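Local coordinates for LC-Est1C (PDB 3WYD), which probably hydrolyses carboxylic ester bonds, as an esterase of the alpha/beta hydrolase fold, at residues 36-44 / 70-78. Numbering follows the deposited sequence.
Sequences AFPLVIALH and GYIVACPKG
Four backbone hydrogen bonds join strand 37-43 to strand 72-76 in parallel: Ile72 N to Pro38 O, Val40 N to Ile72 O (2.9 Å), Ala74 N to Val40 O and Ala42 N to Ala74 O (3.0 Å). Beyond them the ladder continues through water: Pro76 has no N-H for Ala42 O, and one molecule takes its place, donating to Ala42 O and Pro76 O and accepting from His44 N. His44 turns its ring edge to Pro76-Gly78, and Gly78 N lies in the ring plane, 2.6 Å from His44 NE2, a weak, bent bond (117°) that is doubtful at that length. With an alanine here, the ring edge along Pro76 O and the Lys77-Gly78 backbone would be gone, which is likely to leave that backbone without its cover. Among apolar contacts, Pro38 CG sits over one face of the Tyr71 ring in a CH-pi contact, 3.8 Å from its centroid, while Val40 CG2, beside its backbone N with CG1 anti (chi1 179°), reaches Tyr71 CD2 at 3.3 Å. Leu39 CD1 meets Ile72 CG2, and Ile41 CD1 touches Ala74 CB (3.8 Å), on the face covered by helix 88-103; Val40 and Val73 face helix 57-69. The connection through helix 57-69 makes these neighbouring parallel strands a beta-alpha-beta crossover of the alpha/beta hydrolase fold.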
ATOM      1  N   ALA A  36      21.714   5.072 -26.859  1.00 20.85           N
ATOM      2  CA  ALA A  36      21.049   4.473 -25.715  1.00 20.30           C
ATOM      3  C   ALA A  36      21.026   5.436 -24.528  1.00 16.95           C
ATOM      4  O   ALA A  36      22.022   6.083 -24.185  1.00 19.58           O
ATOM      5  CB  ALA A  36      21.748   3.158 -25.342  1.00 20.11           C
ATOM      6  N   PHE A  37      19.860   5.476 -23.869  1.00 17.75           N
ATOM      7  CA  PHE A  37      19.622   6.305 -22.698  1.00 18.69           C
ATOM      8  C   PHE A  37      19.354   5.423 -21.465  1.00 14.59           C
ATOM      9  O   PHE A  37      18.815   4.295 -21.597  1.00 15.95           O
ATOM     10  CB  PHE A  37      18.408   7.222 -22.938  1.00 16.85           C
ATOM     11  CG  PHE A  37      18.766   8.601 -23.463  1.00 22.12           C
ATOM     12  CD1 PHE A  37      19.684   8.759 -24.487  1.00 23.96           C
ATOM     13  CD2 PHE A  37      18.216   9.731 -22.894  1.00 22.22           C
ATOM     14  CE1 PHE A  37      20.069  10.028 -24.916  1.00 23.76           C
ATOM     15  CE2 PHE A  37      18.630  11.013 -23.291  1.00 21.11           C
ATOM     16  CZ  PHE A  37      19.529  11.151 -24.333  1.00 23.84           C
ATOM     17  N   PRO A  38      19.653   5.971 -20.276  1.00 14.64           N
ATOM     18  CA  PRO A  38      19.222   5.307 -19.031  1.00 13.76           C
ATOM     19  C   PRO A  38      17.730   5.487 -18.800  1.00 15.16           C
ATOM     20  O   PRO A  38      17.110   6.397 -19.346  1.00 14.30           O
ATOM     21  CB  PRO A  38      19.994   6.050 -17.953  1.00 14.67           C
ATOM     22  CG  PRO A  38      20.006   7.502 -18.510  1.00 15.85           C
ATOM     23  CD  PRO A  38      20.227   7.296 -20.017  1.00 16.63           C
ATOM     24  N   LEU A  39      17.152   4.543 -18.070  1.00 13.11           N
ATOM     25  CA  LEU A  39      15.746   4.504 -17.842  1.00 11.72           C
ATOM     26  C   LEU A  39      15.533   4.458 -16.338  1.00 13.11           C
ATOM     27  O   LEU A  39      16.127   3.611 -15.652  1.00 14.28           O
ATOM     28  CB  LEU A  39      15.173   3.243 -18.461  1.00 13.18           C
ATOM     29  CG  LEU A  39      13.719   2.849 -18.195  1.00 11.89           C
ATOM     30  CD1 LEU A  39      12.740   4.003 -18.593  1.00 13.74           C
ATOM     31  CD2 LEU A  39      13.364   1.540 -18.897  1.00 14.41           C
ATOM     32  N   VAL A  40      14.624   5.279 -15.826  1.00 11.43           N
ATOM     33  CA  VAL A  40      14.170   5.140 -14.420  1.00 11.32           C
ATOM     34  C   VAL A  40      12.718   4.760 -14.369  1.00 11.48           C
ATOM     35  O   VAL A  40      11.864   5.383 -15.015  1.00 13.24           O
ATOM     36  CB  VAL A  40      14.367   6.447 -13.628  1.00 12.52           C
ATOM     37  CG1 VAL A  40      13.880   6.280 -12.196  1.00 14.84           C
ATOM     38  CG2 VAL A  40      15.758   6.873 -13.624  1.00 18.67           C
ATOM     39  N   ILE A  41      12.405   3.722 -13.613  1.00 10.85           N
ATOM     40  CA  ILE A  41      11.030   3.361 -13.329  1.00 10.93           C
ATOM     41  C   ILE A  41      10.721   3.987 -11.961  1.00 11.23           C
ATOM     42  O   ILE A  41      11.460   3.734 -11.004  1.00 11.98           O
ATOM     43  CB  ILE A  41      10.881   1.822 -13.242  1.00 11.16           C
ATOM     44  CG1 ILE A  41      11.348   1.152 -14.556  1.00 13.75           C
ATOM     45  CG2 ILE A  41       9.448   1.463 -12.831  1.00 13.02           C
ATOM     46  CD1 ILE A  41      10.663   1.691 -15.829  1.00 16.02           C
ATOM     47  N   ALA A  42       9.680   4.828 -11.891  1.00 10.92           N
ATOM     48  CA  ALA A  42       9.313   5.514 -10.666  1.00 10.27           C
ATOM     49  C   ALA A  42       7.923   5.041 -10.262  1.00 12.08           C
ATOM     50  O   ALA A  42       6.976   5.143 -11.056  1.00 13.68           O
ATOM     51  CB  ALA A  42       9.309   7.034 -10.926  1.00 11.73           C
ATOM     52  N   LEU A  43       7.795   4.458  -9.066  1.00 11.44           N
ATOM     53  CA  LEU A  43       6.553   3.841  -8.567  1.00 11.86           C
ATOM     54  C   LEU A  43       5.886   4.727  -7.535  1.00 12.73           C
ATOM     55  O   LEU A  43       6.494   5.089  -6.528  1.00 12.96           O
ATOM     56  CB  LEU A  43       6.880   2.489  -7.907  1.00 11.59           C
ATOM     57  CG  LEU A  43       7.585   1.475  -8.806  1.00 12.29           C
ATOM     58  CD1 LEU A  43       7.876   0.164  -8.057  1.00 13.14           C
ATOM     59  CD2 LEU A  43       6.857   1.193 -10.156  1.00 12.91           C
ATOM     60  N   HIS A  44       4.649   5.151  -7.828  1.00 13.19           N
ATOM     61  CA  HIS A  44       3.843   5.979  -6.942  1.00 14.68           C
ATOM     62  C   HIS A  44       3.392   5.333  -5.646  1.00 14.41           C
ATOM     63  O   HIS A  44       3.441   4.113  -5.475  1.00 17.47           O
ATOM     64  CB  HIS A  44       2.613   6.541  -7.710  1.00 14.91           C
ATOM     65  CG  HIS A  44       1.609   5.510  -8.080  1.00 17.51           C
ATOM     66  ND1 HIS A  44       0.761   4.932  -7.155  1.00 17.55           N
ATOM     67  CD2 HIS A  44       1.342   4.914  -9.263  1.00 20.37           C
ATOM     68  CE1 HIS A  44       0.056   3.983  -7.749  1.00 23.96           C
ATOM     69  NE2 HIS A  44       0.378   3.960  -9.030  1.00 23.75           N
ATOM     70  N   GLY A  70      19.339  13.549 -18.339  1.00 18.31           N
ATOM     71  CA  GLY A  70      19.120  12.727 -19.531  1.00 15.98           C
ATOM     72  C   GLY A  70      18.608  11.318 -19.283  1.00 16.66           C
ATOM     73  O   GLY A  70      19.067  10.379 -19.895  1.00 18.15           O
ATOM     74  N   TYR A  71      17.595  11.206 -18.438  1.00 16.38           N
ATOM     75  CA  TYR A  71      16.933   9.923 -18.214  1.00 13.97           C
ATOM     76  C   TYR A  71      15.575   9.894 -18.860  1.00 14.76           C
ATOM     77  O   TYR A  71      14.816  10.864 -18.693  1.00 16.63           O
ATOM     78  CB  TYR A  71      16.670   9.724 -16.702  1.00 15.00           C
ATOM     79  CG  TYR A  71      17.893   9.426 -15.876  1.00 13.77           C
ATOM     80  CD1 TYR A  71      18.813  10.425 -15.515  1.00 15.26           C
ATOM     81  CD2 TYR A  71      18.199   8.105 -15.552  1.00 14.12           C
ATOM     82  CE1 TYR A  71      19.965  10.113 -14.791  1.00 16.40           C
ATOM     83  CE2 TYR A  71      19.337   7.786 -14.846  1.00 14.47           C
ATOM     84  CZ  TYR A  71      20.212   8.763 -14.448  1.00 14.64           C
ATOM     85  OH  TYR A  71      21.316   8.466 -13.695  1.00 16.39           O
ATOM     86  N   ILE A  72      15.216   8.785 -19.504  1.00 14.45           N
ATOM     87  CA  ILE A  72      13.827   8.482 -19.815  1.00 13.24           C
ATOM     88  C   ILE A  72      13.200   7.971 -18.514  1.00 13.38           C
ATOM     89  O   ILE A  72      13.898   7.288 -17.752  1.00 13.19           O
ATOM     90  CB  ILE A  72      13.713   7.400 -20.907  1.00 14.70           C
ATOM     91  CG1 ILE A  72      14.210   8.015 -22.219  1.00 15.87           C
ATOM     92  CG2 ILE A  72      12.317   6.921 -21.062  1.00 16.03           C
ATOM     93  CD1 ILE A  72      14.336   7.020 -23.352  1.00 15.58           C
ATOM     94  N   VAL A  73      12.003   8.459 -18.157  1.00 15.16           N
ATOM     95  CA  VAL A  73      11.307   7.999 -16.926  1.00 13.78           C
ATOM     96  C   VAL A  73      10.003   7.335 -17.332  1.00 15.60           C
ATOM     97  O   VAL A  73       9.239   7.891 -18.133  1.00 15.41           O
ATOM     98  CB  VAL A  73      10.974   9.181 -15.980  1.00 13.17           C
ATOM     99  CG1 VAL A  73      10.315   8.654 -14.677  1.00 12.93           C
ATOM    100  CG2 VAL A  73      12.236  10.003 -15.662  1.00 15.44           C
ATOM    101  N   ALA A  74       9.717   6.154 -16.796  1.00 11.89           N
ATOM    102  CA  ALA A  74       8.397   5.555 -16.926  1.00 11.71           C
ATOM    103  C   ALA A  74       7.732   5.419 -15.583  1.00 12.62           C
ATOM    104  O   ALA A  74       8.343   4.924 -14.616  1.00 11.82           O
ATOM    105  CB  ALA A  74       8.472   4.155 -17.631  1.00 15.28           C
ATOM    106  N   CYS A  75       6.473   5.808 -15.524  1.00 13.85           N
ATOM    107  CA  CYS A  75       5.695   5.770 -14.267  1.00 14.07           C
ATOM    108  C   CYS A  75       4.495   4.873 -14.452  1.00 14.39           C
ATOM    109  O   CYS A  75       3.475   5.304 -15.046  1.00 15.09           O
ATOM    110  CB  CYS A  75       5.224   7.192 -13.964  1.00 13.39           C
ATOM    111  SG  CYS A  75       6.604   8.314 -13.679  1.00 18.59           S
ATOM    112  N   PRO A  76       4.613   3.582 -14.104  1.00 14.92           N
ATOM    113  CA  PRO A  76       3.468   2.668 -14.219  1.00 15.37           C
ATOM    114  C   PRO A  76       2.294   3.036 -13.284  1.00 18.47           C
ATOM    115  O   PRO A  76       2.463   3.660 -12.224  1.00 19.50           O
ATOM    116  CB  PRO A  76       4.021   1.319 -13.773  1.00 18.15           C
ATOM    117  CG  PRO A  76       5.479   1.461 -13.750  1.00 17.83           C
ATOM    118  CD  PRO A  76       5.832   2.917 -13.610  1.00 15.75           C
ATOM    119  N   LYS A  77       1.098   2.624 -13.675  1.00 20.95           N
ATOM    120  CA  LYS A  77      -0.034   2.713 -12.775  1.00 23.17           C
ATOM    121  C   LYS A  77      -0.011   1.578 -11.767  1.00 26.86           C
ATOM    122  O   LYS A  77       0.179   0.425 -12.132  1.00 30.25           O
ATOM    123  CB  LYS A  77      -1.348   2.710 -13.539  1.00 23.18           C
ATOM    124  CG  LYS A  77      -2.550   2.898 -12.611  1.00 25.49           C
ATOM    125  CD  LYS A  77      -3.874   2.964 -13.361  1.00 33.17           C
ATOM    126  CE  LYS A  77      -5.044   2.935 -12.383  1.00 37.60           C
ATOM    127  NZ  LYS A  77      -5.144   4.153 -11.521  1.00 39.01           N
ATOM    128  N   GLY A  78      -0.215   1.916 -10.504  1.00 28.46           N
ATOM    129  CA  GLY A  78       0.116   1.024  -9.408  1.00 33.73           C
ATOM    130  C   GLY A  78      -1.099   0.311  -8.857  1.00 35.14           C
ATOM    131  O   GLY A  78      -0.994  -0.368  -7.829  1.00 38.55           O
TER
HETATM  132  O   HOH W   1       4.255   5.305 -10.897  1.00 15.79           O
HETATM  133  O   HOH W   2       3.681   2.622  -9.952  1.00 31.43           O